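Local atomic coordinates of C-glycoside 3-oxidase (Microbacterium trichothecenolyticum, PDB entry 7DVE), a protein that uses FAD and molecular oxygen to oxidise the C3 hydroxyl of the sugar in C-glycosides such as isoorientin and mangiferin, releasing hydrogen peroxide. Residues 126-131 against 199-204; 26-31 against 502-507; 303-308 against 424-429. All blocks are in the same frame, centred on the assembly; numbering follows the deposited sequence.

Contact 1: residues 126-131 against 199-204; sequences AHWTGA and PLAVHR. With FAD (flavin-adenine dinucleotide), chain C.
A loop of the FAD pocket, residues 126-131, rests on residues 199-204 of strand 196-204, and Gly130 and Ala201 make the polar link between them. Ala201 N donates to Gly130 O over 2.7 Å, almost straight (174° at the hydrogen) and in the carbonyl plane; the same oxygen receives the CA-H of Leu200. Trp128 folds back: chi1 of 71° sets CG between the backbone N and carbonyl carbon, and the indole lies under Gly130, whose CA sits 3.6 Å above the ring centre. Opposite corners of its six-membered ring meet different neighbours. Trp128 CZ2 meets Ala201 CB obliquely at 3.4 Å, while FAD N1 lies near the ring plane at CE3; the indole NE1 bonds the backbone O of Ser213. Leu200 CD2 packs against Ala131 CA at 3.7 Å. Ala131 reads the pyrimidine end of the isoalloxazine twice, its N donating to FAD O4 (2.9 Å) and its O accepting from FAD N3 (2.8 Å), and Thr129 OG1 donates to FAD N5 over 3.1 Å. A strand of the antiparallel sheet thus backs a loop that holds the flavin through the main chain of Ala131 and the hydroxyl of Thr129, consistent with the FAD site of GMC oxidoreductases.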
loop_
_atom_site.group_PDB
_atom_site.type_symbol
_atom_site.label_atom_id
_atom_site.label_comp_id
_atom_site.label_asym_id
_atom_site.label_seq_id
_atom_site.Cartn_x
_atom_site.Cartn_y
_atom_site.Cartn_z
ATOM N N ALA A 126 4.360 6.546 -4.438
ATOM C CA ALA A 126 5.438 7.204 -5.164
ATOM C C ALA A 126 6.773 6.497 -4.971
ATOM O O ALA A 126 7.747 6.844 -5.654
ATOM C CB ALA A 126 5.577 8.659 -4.749
ATOM N N HIS A 127 6.825 5.493 -4.097
ATOM C CA HIS A 127 8.073 4.859 -3.703
ATOM C C HIS A 127 8.022 3.343 -3.737
ATOM O O HIS A 127 9.040 2.713 -3.430
ATOM C CB HIS A 127 8.471 5.277 -2.270
ATOM C CG HIS A 127 8.347 6.741 -2.010
ATOM N ND1 HIS A 127 9.343 7.636 -2.337
ATOM C CD2 HIS A 127 7.342 7.471 -1.476
ATOM C CE1 HIS A 127 8.960 8.857 -2.003
ATOM N NE2 HIS A 127 7.753 8.782 -1.472
ATOM N N TRP A 128 6.871 2.742 -4.044
ATOM C CA TRP A 128 6.669 1.315 -3.846
ATOM C C TRP A 128 7.306 0.505 -4.975
ATOM O O TRP A 128 7.875 1.054 -5.923
ATOM C CB TRP A 128 5.180 0.997 -3.711
ATOM C CG TRP A 128 4.345 1.125 -4.966
ATOM C CD1 TRP A 128 4.576 1.941 -6.053
ATOM C CD2 TRP A 128 3.133 0.417 -5.253
ATOM N NE1 TRP A 128 3.563 1.794 -6.984
ATOM C CE2 TRP A 128 2.674 0.857 -6.527
ATOM C CE3 TRP A 128 2.391 -0.543 -4.566
ATOM C CZ2 TRP A 128 1.504 0.361 -7.116
ATOM C CZ3 TRP A 128 1.225 -1.033 -5.160
ATOM C CH2 TRP A 128 0.799 -0.584 -6.419
ATOM N N THR A 129 7.213 -0.833 -4.868
ATOM C CA THR A 129 7.716 -1.743 -5.900
ATOM C C THR A 129 6.597 -2.516 -6.596
ATOM O O THR A 129 6.842 -3.592 -7.153
ATOM C CB THR A 129 8.743 -2.722 -5.328
ATOM O OG1 THR A 129 8.145 -3.448 -4.263
ATOM C CG2 THR A 129 9.994 -2.005 -4.834
ATOM N N GLY A 130 5.367 -2.009 -6.522
ATOM C CA GLY A 130 4.317 -2.255 -7.495
ATOM C C GLY A 130 3.754 -3.657 -7.617
ATOM O O GLY A 130 3.034 -3.903 -8.584
ATOM N N ALA A 131 4.024 -4.586 -6.689
ATOM C CA ALA A 131 3.508 -5.946 -6.847
ATOM C C ALA A 131 2.024 -6.027 -6.447
ATOM O O ALA A 131 1.641 -5.578 -5.355
ATOM C CB ALA A 131 4.342 -6.931 -6.039
ATOM N N PRO A 199 1.799 -10.113 -11.072
ATOM C CA PRO A 199 1.105 -8.973 -11.694
ATOM C C PRO A 199 1.609 -7.678 -11.081
ATOM O O PRO A 199 1.666 -7.547 -9.856
ATOM C CB PRO A 199 -0.379 -9.224 -11.392
ATOM C CG PRO A 199 -0.474 -10.608 -10.818
ATOM C CD PRO A 199 0.889 -11.052 -10.390
ATOM N N LEU A 200 2.017 -6.729 -11.931
ATOM C CA LEU A 200 2.768 -5.559 -11.476
ATOM C C LEU A 200 2.106 -4.267 -11.926
ATOM O O LEU A 200 1.661 -4.149 -13.071
ATOM C CB LEU A 200 4.224 -5.576 -11.994
ATOM C CG LEU A 200 5.244 -6.587 -11.470
ATOM C CD1 LEU A 200 6.537 -6.539 -12.319
ATOM C CD2 LEU A 200 5.564 -6.383 -9.924
ATOM N N ALA A 201 2.096 -3.279 -11.038
ATOM C CA ALA A 201 1.558 -1.956 -11.355
ATOM C C ALA A 201 2.693 -1.165 -11.978
ATOM O O ALA A 201 3.425 -0.444 -11.298
ATOM C CB ALA A 201 1.004 -1.280 -10.109
ATOM N N VAL A 202 2.860 -1.325 -13.291
ATOM C CA VAL A 202 4.027 -0.815 -14.002
ATOM C C VAL A 202 3.573 -0.384 -15.389
ATOM O O VAL A 202 2.588 -0.903 -15.916
ATOM C CB VAL A 202 5.145 -1.890 -14.072
ATOM C CG1 VAL A 202 4.839 -2.931 -15.161
ATOM C CG2 VAL A 202 6.444 -1.261 -14.365
ATOM N N HIS A 203 4.289 0.577 -15.977
ATOM C CA HIS A 203 4.022 0.999 -17.348
ATOM C C HIS A 203 5.317 1.479 -17.985
ATOM O O HIS A 203 6.325 1.710 -17.311
ATOM C CB HIS A 203 2.966 2.114 -17.421
ATOM C CG HIS A 203 3.412 3.397 -16.789
ATOM N ND1 HIS A 203 3.263 3.657 -15.441
ATOM C CD2 HIS A 203 4.041 4.478 -17.309
ATOM C CE1 HIS A 203 3.758 4.850 -15.165
ATOM N NE2 HIS A 203 4.248 5.366 -16.279
ATOM N N ARG A 204 5.274 1.647 -19.297
ATOM C CA ARG A 204 6.395 2.191 -20.040
ATOM C C ARG A 204 6.205 3.683 -20.248
ATOM O O ARG A 204 5.112 4.148 -20.583
ATOM C CB ARG A 204 6.541 1.501 -21.396
ATOM C CG ARG A 204 6.794 0.018 -21.265
ATOM C CD ARG A 204 7.789 -0.497 -22.280
ATOM N NE ARG A 204 8.146 -1.868 -21.942
ATOM C CZ ARG A 204 9.371 -2.279 -21.651
ATOM N NH1 ARG A 204 10.410 -1.462 -21.712
ATOM N NH2 ARG A 204 9.557 -3.545 -21.300
HETATM P PA FAD C . -0.665 5.863 1.346
HETATM O O1A FAD C . 0.139 6.000 2.584
HETATM O O2A FAD C . -0.043 5.244 0.153
HETATM O O5B FAD C . -1.145 7.377 1.065
HETATM C C5B FAD C . -1.831 8.093 2.095
HETATM C C4B FAD C . -1.608 9.574 1.927
HETATM O O4B FAD C . -2.403 10.208 2.972
HETATM C C3B FAD C . -0.145 9.954 2.230
HETATM O O3B FAD C . 0.358 10.730 1.125
HETATM C C2B FAD C . -0.310 10.831 3.481
HETATM O O2B FAD C . 0.618 11.918 3.496
HETATM C C1B FAD C . -1.705 11.397 3.310
HETATM N N9A FAD C . -2.244 11.906 4.623
HETATM C C8A FAD C . -2.237 11.145 5.729
HETATM N N7A FAD C . -2.781 11.847 6.730
HETATM C C5A FAD C . -3.122 13.048 6.257
HETATM C C6A FAD C . -3.710 14.096 6.850
HETATM N N6A FAD C . -4.007 13.952 8.141
HETATM N N1A FAD C . -3.993 15.235 6.189
HETATM C C2A FAD C . -3.651 15.308 4.837
HETATM N N3A FAD C . -3.047 14.191 4.230
HETATM C C4A FAD C . -2.795 13.086 4.952
HETATM N N1 FAD C . 2.386 -2.454 -1.689
HETATM C C2 FAD C . 1.956 -3.472 -2.523
HETATM O O2 FAD C . 0.758 -3.727 -2.546
HETATM N N3 FAD C . 2.880 -4.188 -3.301
HETATM C C4 FAD C . 4.249 -3.838 -3.271
HETATM O O4 FAD C . 5.049 -4.459 -3.978
HETATM C C4X FAD C . 4.663 -2.813 -2.427
HETATM N N5 FAD C . 5.967 -2.463 -2.305
HETATM C C5X FAD C . 6.307 -1.364 -1.572
HETATM C C6 FAD C . 7.635 -0.897 -1.544
HETATM C C7 FAD C . 8.000 0.253 -0.853
HETATM C C7M FAD C . 9.469 0.745 -0.851
HETATM C C8 FAD C . 7.023 0.966 -0.155
HETATM C C8M FAD C . 7.413 2.239 0.618
HETATM C C9 FAD C . 5.699 0.506 -0.168
HETATM C C9A FAD C . 5.331 -0.659 -0.865
HETATM N N10 FAD C . 4.058 -1.117 -0.865
HETATM C C10 FAD C . 3.714 -2.137 -1.654
HETATM C "C1'" FAD C . 2.980 -0.510 -0.034
HETATM C "C2'" FAD C . 2.082 0.497 -0.763
HETATM O "O2'" FAD C . 2.869 1.654 -1.089
HETATM C "C3'" FAD C . 0.842 0.861 0.120
HETATM O "O3'" FAD C . 0.068 -0.318 0.383
HETATM C "C4'" FAD C . -0.093 1.831 -0.605
HETATM O "O4'" FAD C . 0.620 3.007 -0.955
HETATM C "C5'" FAD C . -1.284 2.222 0.313
HETATM O "O5'" FAD C . -2.041 3.297 -0.279
HETATM P P FAD C . -2.961 4.321 0.572
HETATM O O1P FAD C . -3.429 5.468 -0.252
HETATM O O2P FAD C . -3.954 3.468 1.258
HETATM O O3P FAD C . -2.024 5.065 1.662
#

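Contact 2: residues 26-31 against 502-507; sequences RILSER and RHIADE
Helix segments 26-31 and 502-507 run in broadly the same direction, crossing at -38° with their axes 9.2 Å apart at closest approach. Their nearest CA pairs are Ile27 with Arg502 and Arg31 with Ala505. At the buried centre, Leu28 reaches across with CD2, which lies 3.9 Å from Ile504 CG2 and equally far from Ala505 CB; the Leu28 and Ile504 side chains meet at about a right angle. Ala505 CB also meets Arg31 CB, at 3.9 Å. The first of these helices, 19-31, follows strand 12-15 and the glycine-rich turn that fits the Rossmann-type dinucleotide-binding motif, while helix 490-510 comes from the far end of the chain and lies against the same parallel sheet, Ile504 touching Phe267 and Val269 of strand 267-270. Ile27 CG2 lies 4.1 Å from Arg502 CG. Both arginine chains are extended from CG to NE, bringing their guanidinium groups together with planes 32° apart; Arg502 NE stands 3.2 Å above the Arg31 plane, toward its rim. No hydrogen bond joins these two donors; Arg502 NH1 forms a salt bridge with Glu152, and NH2 a long, weak ion pair with Glu156, which probably eases the closeness of the two positive groups.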
loop_
_atom_site.group_PDB
_atom_site.type_symbol
_atom_site.label_atom_id
_atom_site.label_comp_id
_atom_site.label_asym_id
_atom_site.label_seq_id
_atom_site.Cartn_x
_atom_site.Cartn_y
_atom_site.Cartn_z
ATOM N N ARG A 26 -10.858 8.933 -9.114
ATOM C CA ARG A 26 -11.035 8.485 -10.493
ATOM C C ARG A 26 -12.419 7.888 -10.720
ATOM O O ARG A 26 -13.049 8.138 -11.762
ATOM C CB ARG A 26 -9.957 7.483 -10.884
ATOM C CG ARG A 26 -9.760 7.433 -12.419
ATOM C CD ARG A 26 -10.170 6.089 -12.966
ATOM N NE ARG A 26 -9.845 5.877 -14.368
ATOM C CZ ARG A 26 -8.650 5.511 -14.810
ATOM N NH1 ARG A 26 -7.588 5.534 -14.027
ATOM N NH2 ARG A 26 -8.516 5.128 -16.073
ATOM N N ILE A 27 -12.922 7.097 -9.765
ATOM C CA ILE A 27 -14.225 6.488 -9.991
ATOM C C ILE A 27 -15.311 7.538 -9.974
ATOM O O ILE A 27 -16.301 7.418 -10.702
ATOM C CB ILE A 27 -14.524 5.370 -8.980
ATOM C CG1 ILE A 27 -13.468 4.278 -9.086
ATOM C CG2 ILE A 27 -15.932 4.791 -9.241
ATOM C CD1 ILE A 27 -13.703 3.375 -10.301
ATOM N N LEU A 28 -15.156 8.592 -9.176
ATOM C CA LEU A 28 -16.168 9.638 -9.234
ATOM C C LEU A 28 -15.999 10.518 -10.468
ATOM O O LEU A 28 -16.996 11.028 -10.988
ATOM C CB LEU A 28 -16.160 10.471 -7.942
ATOM C CG LEU A 28 -16.556 9.689 -6.675
ATOM C CD1 LEU A 28 -16.168 10.396 -5.378
ATOM C CD2 LEU A 28 -18.054 9.344 -6.690
ATOM N N SER A 29 -14.774 10.690 -10.981
ATOM C CA SER A 29 -14.637 11.398 -12.255
ATOM C C SER A 29 -15.261 10.608 -13.402
ATOM O O SER A 29 -15.722 11.204 -14.385
ATOM C CB SER A 29 -13.169 11.699 -12.556
ATOM O OG SER A 29 -12.579 12.458 -11.509
ATOM N N GLU A 30 -15.310 9.279 -13.282
ATOM C CA GLU A 30 -15.978 8.454 -14.290
ATOM C C GLU A 30 -17.500 8.452 -14.100
ATOM O O GLU A 30 -18.244 8.907 -14.974
ATOM C CB GLU A 30 -15.418 7.021 -14.266
ATOM C CG GLU A 30 -14.034 6.827 -14.946
ATOM C CD GLU A 30 -13.389 5.464 -14.625
ATOM O OE1 GLU A 30 -13.936 4.720 -13.781
ATOM O OE2 GLU A 30 -12.328 5.135 -15.205
ATOM N N ARG A 31 -17.993 7.939 -12.972
ATOM C CA ARG A 31 -19.438 7.760 -12.796
ATOM C C ARG A 31 -20.174 8.995 -12.271
ATOM O O ARG A 31 -21.409 8.992 -12.258
ATOM C CB ARG A 31 -19.724 6.586 -11.844
ATOM C CG ARG A 31 -19.189 5.245 -12.336
ATOM C CD ARG A 31 -19.852 4.081 -11.624
ATOM N NE ARG A 31 -19.462 2.799 -12.200
ATOM C CZ ARG A 31 -20.089 1.652 -11.973
ATOM N NH1 ARG A 31 -21.149 1.587 -11.186
ATOM N NH2 ARG A 31 -19.629 0.539 -12.538
ATOM N N ARG A 502 -18.135 3.779 -5.992
ATOM C CA ARG A 502 -19.368 3.504 -6.725
ATOM C C ARG A 502 -20.587 3.791 -5.865
ATOM O O ARG A 502 -21.600 4.303 -6.357
ATOM C CB ARG A 502 -19.393 2.054 -7.188
ATOM C CG ARG A 502 -18.422 1.737 -8.258
ATOM C CD ARG A 502 -18.460 0.260 -8.517
ATOM N NE ARG A 502 -17.974 -0.055 -9.853
ATOM C CZ ARG A 502 -17.860 -1.285 -10.324
ATOM N NH1 ARG A 502 -18.204 -2.337 -9.598
ATOM N NH2 ARG A 502 -17.387 -1.464 -11.552
ATOM N N HIS A 503 -20.518 3.452 -4.573
ATOM C CA HIS A 503 -21.638 3.755 -3.687
ATOM C C HIS A 503 -21.869 5.258 -3.571
ATOM O O HIS A 503 -23.013 5.729 -3.636
ATOM C CB HIS A 503 -21.425 3.149 -2.300
ATOM C CG HIS A 503 -22.642 3.252 -1.435
ATOM N ND1 HIS A 503 -22.725 4.103 -0.352
ATOM C CD2 HIS A 503 -23.853 2.660 -1.538
ATOM C CE1 HIS A 503 -23.921 4.008 0.193
ATOM N NE2 HIS A 503 -24.626 3.141 -0.512
ATOM N N ILE A 504 -20.794 6.027 -3.396
ATOM C CA ILE A 504 -20.949 7.482 -3.308
ATOM C C ILE A 504 -21.547 8.035 -4.604
ATOM O O ILE A 504 -22.396 8.936 -4.574
ATOM C CB ILE A 504 -19.605 8.153 -2.955
ATOM C CG1 ILE A 504 -19.222 7.850 -1.506
ATOM C CG2 ILE A 504 -19.668 9.660 -3.154
ATOM C CD1 ILE A 504 -17.913 8.465 -1.101
ATOM N N ALA A 505 -21.128 7.497 -5.762
ATOM C CA ALA A 505 -21.724 7.916 -7.035
ATOM C C ALA A 505 -23.213 7.588 -7.093
ATOM O O ALA A 505 -24.014 8.406 -7.563
ATOM C CB ALA A 505 -20.997 7.262 -8.210
ATOM N N ASP A 506 -23.594 6.379 -6.668
ATOM C CA ASP A 506 -25.011 6.032 -6.557
ATOM C C ASP A 506 -25.750 7.079 -5.734
ATOM O O ASP A 506 -26.807 7.578 -6.135
ATOM C CB ASP A 506 -25.173 4.656 -5.904
ATOM C CG ASP A 506 -24.767 3.523 -6.819
ATOM O OD1 ASP A 506 -25.338 3.431 -7.905
ATOM O OD2 ASP A 506 -23.876 2.724 -6.463
ATOM N N GLU A 507 -25.183 7.433 -4.579
ATOM C CA GLU A 507 -25.828 8.392 -3.687
ATOM C C GLU A 507 -25.948 9.762 -4.346
ATOM O O GLU A 507 -26.975 10.435 -4.217
ATOM C CB GLU A 507 -25.039 8.488 -2.376
ATOM C CG GLU A 507 -25.249 7.366 -1.342
ATOM C CD GLU A 507 -26.714 7.042 -1.020
ATOM O OE1 GLU A 507 -27.636 7.744 -1.508
ATOM O OE2 GLU A 507 -26.953 6.090 -0.245
#

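Contact 3: residues 303-308 against 424-429; sequences FAVRMR and KAIGDP
Arg306 and Asp428 form the hydrogen-bonded pair of a short antiparallel join between strand 303-307 and residues 427-429. Arg306 N donates to Asp428 O at 2.9 Å, and Asp428 N returns the bond to Arg306 O, also over 2.9 Å; each carbonyl additionally meets a CA-H, from Val305 and Gly427 respectively. Arg308 supplies the side-chain donor. Its chi1 of 52° and a bend at chi3 fold one face of the guanidinium back over Gly427, whose CA is 3.7 Å from the plane. Arg308 NH1 then donates to Lys424 O at 3.0 Å, with the oxygen near the guanidinium plane and 161° at the hydrogen, which satisfies the carbonyl of Lys424. Arg308 NH2 makes a long salt bridge to Asp428 OD1, 3.6 Å away. Arg180 NH1, of helix 176-183, bonds both Ile426 O and Arg308 O, and the backbones of Val305 and Met307 pair with Val367 and Ser365. Apolar contacts complete the join: Ile426 CG2 touches Met307 CG at 3.4 Å, and Phe303 CZ lies obliquely 3.4 Å from Pro429 CB. The non-hydrogen-bonded pairs Val305 with Pro429 and Met307 with Gly427 flank the bonded one, in an antiparallel sheet where strand 300-307 lies between strands 366-373 and 427-436.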
loop_
_atom_site.group_PDB
_atom_site.type_symbol
_atom_site.label_atom_id
_atom_site.label_comp_id
_atom_site.label_asym_id
_atom_site.label_seq_id
_atom_site.Cartn_x
_atom_site.Cartn_y
_atom_site.Cartn_z
ATOM N N PHE A 303 15.786 -13.259 1.660
ATOM C CA PHE A 303 16.844 -14.189 1.303
ATOM C C PHE A 303 17.412 -13.697 -0.019
ATOM O O PHE A 303 16.707 -13.058 -0.786
ATOM C CB PHE A 303 16.256 -15.598 1.163
ATOM C CG PHE A 303 17.238 -16.701 1.350
ATOM C CD1 PHE A 303 18.217 -16.626 2.320
ATOM C CD2 PHE A 303 17.154 -17.847 0.562
ATOM C CE1 PHE A 303 19.117 -17.698 2.529
ATOM C CE2 PHE A 303 18.048 -18.907 0.733
ATOM C CZ PHE A 303 19.037 -18.827 1.731
ATOM N N ALA A 304 18.660 -14.004 -0.301
ATOM C CA ALA A 304 19.269 -13.587 -1.555
ATOM C C ALA A 304 20.045 -14.756 -2.128
ATOM O O ALA A 304 20.724 -15.469 -1.379
ATOM C CB ALA A 304 20.211 -12.381 -1.347
ATOM N N VAL A 305 19.948 -14.971 -3.449
ATOM C CA VAL A 305 20.664 -16.082 -4.077
ATOM C C VAL A 305 21.311 -15.642 -5.389
ATOM O O VAL A 305 20.830 -14.745 -6.087
ATOM C CB VAL A 305 19.774 -17.331 -4.313
ATOM C CG1 VAL A 305 19.035 -17.730 -3.037
ATOM C CG2 VAL A 305 18.801 -17.098 -5.449
ATOM N N ARG A 306 22.442 -16.269 -5.697
ATOM C CA ARG A 306 23.109 -16.125 -6.978
ATOM C C ARG A 306 22.615 -17.212 -7.922
ATOM O O ARG A 306 22.847 -18.404 -7.683
ATOM C CB ARG A 306 24.623 -16.213 -6.809
ATOM C CG ARG A 306 25.378 -16.148 -8.125
ATOM C CD ARG A 306 26.876 -16.361 -7.909
ATOM N NE ARG A 306 27.518 -15.056 -7.826
ATOM C CZ ARG A 306 27.847 -14.457 -6.692
ATOM N NH1 ARG A 306 27.733 -15.078 -5.525
ATOM N NH2 ARG A 306 28.285 -13.200 -6.727
ATOM N N MET A 307 21.945 -16.809 -8.992
ATOM C CA MET A 307 21.436 -17.778 -9.961
ATOM C C MET A 307 22.571 -18.552 -10.634
ATOM O O MET A 307 23.572 -17.971 -11.067
ATOM C CB MET A 307 20.603 -17.061 -11.014
ATOM C CG MET A 307 19.149 -16.983 -10.630
ATOM S SD MET A 307 18.105 -16.534 -12.007
ATOM C CE MET A 307 19.209 -15.636 -13.078
ATOM N N ARG A 308 22.406 -19.867 -10.727
ATOM C CA ARG A 308 23.370 -20.734 -11.394
ATOM C C ARG A 308 23.009 -20.885 -12.878
ATOM O O ARG A 308 21.897 -20.560 -13.310
ATOM C CB ARG A 308 23.387 -22.111 -10.719
ATOM C CG ARG A 308 21.968 -22.725 -10.596
ATOM C CD ARG A 308 21.940 -24.209 -10.187
ATOM N NE ARG A 308 22.290 -24.366 -8.776
ATOM C CZ ARG A 308 21.409 -24.485 -7.787
ATOM N NH1 ARG A 308 20.101 -24.428 -8.011
ATOM N NH2 ARG A 308 21.854 -24.624 -6.537
ATOM N N LYS A 424 17.195 -22.216 -2.831
ATOM C CA LYS A 424 18.113 -23.249 -3.318
ATOM C C LYS A 424 17.695 -23.779 -4.692
ATOM O O LYS A 424 18.542 -24.195 -5.488
ATOM C CB LYS A 424 18.183 -24.409 -2.325
ATOM C CG LYS A 424 19.071 -24.197 -1.116
ATOM C CD LYS A 424 18.926 -25.419 -0.196
ATOM C CE LYS A 424 19.872 -25.405 0.982
ATOM N NZ LYS A 424 19.423 -26.436 2.001
ATOM N N ALA A 425 16.398 -23.783 -4.986
ATOM C CA ALA A 425 15.957 -24.231 -6.297
ATOM C C ALA A 425 16.376 -23.286 -7.410
ATOM O O ALA A 425 16.297 -23.662 -8.581
ATOM C CB ALA A 425 14.435 -24.399 -6.304
ATOM N N ILE A 426 16.819 -22.077 -7.080
ATOM C CA ILE A 426 17.098 -21.056 -8.092
ATOM C C ILE A 426 18.598 -20.863 -8.253
ATOM O O ILE A 426 19.076 -20.519 -9.337
ATOM C CB ILE A 426 16.416 -19.723 -7.722
ATOM C CG1 ILE A 426 14.910 -19.842 -7.789
ATOM C CG2 ILE A 426 16.867 -18.610 -8.620
ATOM C CD1 ILE A 426 14.229 -18.663 -7.161
ATOM N N GLY A 427 19.341 -21.047 -7.170
ATOM C CA GLY A 427 20.763 -20.760 -7.202
ATOM C C GLY A 427 21.437 -21.035 -5.877
ATOM O O GLY A 427 20.912 -21.757 -5.026
ATOM N N ASP A 428 22.629 -20.463 -5.724
ATOM C CA ASP A 428 23.401 -20.640 -4.516
ATOM C C ASP A 428 23.150 -19.477 -3.572
ATOM O O ASP A 428 23.382 -18.318 -3.944
ATOM C CB ASP A 428 24.885 -20.774 -4.837
ATOM C CG ASP A 428 25.151 -21.878 -5.854
ATOM O OD1 ASP A 428 24.948 -23.060 -5.504
ATOM O OD2 ASP A 428 25.564 -21.570 -6.997
ATOM N N PRO A 429 22.644 -19.739 -2.374
ATOM C CA PRO A 429 22.302 -18.647 -1.455
ATOM C C PRO A 429 23.527 -17.821 -1.084
ATOM O O PRO A 429 24.638 -18.337 -0.992
ATOM C CB PRO A 429 21.731 -19.379 -0.238
ATOM C CG PRO A 429 21.258 -20.754 -0.784
ATOM C CD PRO A 429 22.197 -21.070 -1.906
#

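Along the chain, the pairing of 26-31 with 502-507 spans nearly the whole sequence, and the other two lie within that span, contact 1 closing before contact 3 opens. Contacts 1 and 3 both reach the antiparallel sheet, through strand 196-204 and strands 300-307 and 427-436, with centres about 24 Å apart. Contact 2 instead joins helices 19-31 and 490-510 beside the parallel sheet; its centre is about 25 Å from that of contact 1 and 47 Å from that of contact 3, which lies across the chain's centre. The flavin sits at contact 1, between these two ends. The two-part layout, dinucleotide-binding region and antiparallel sheet, is that of GMC oxidoreductases.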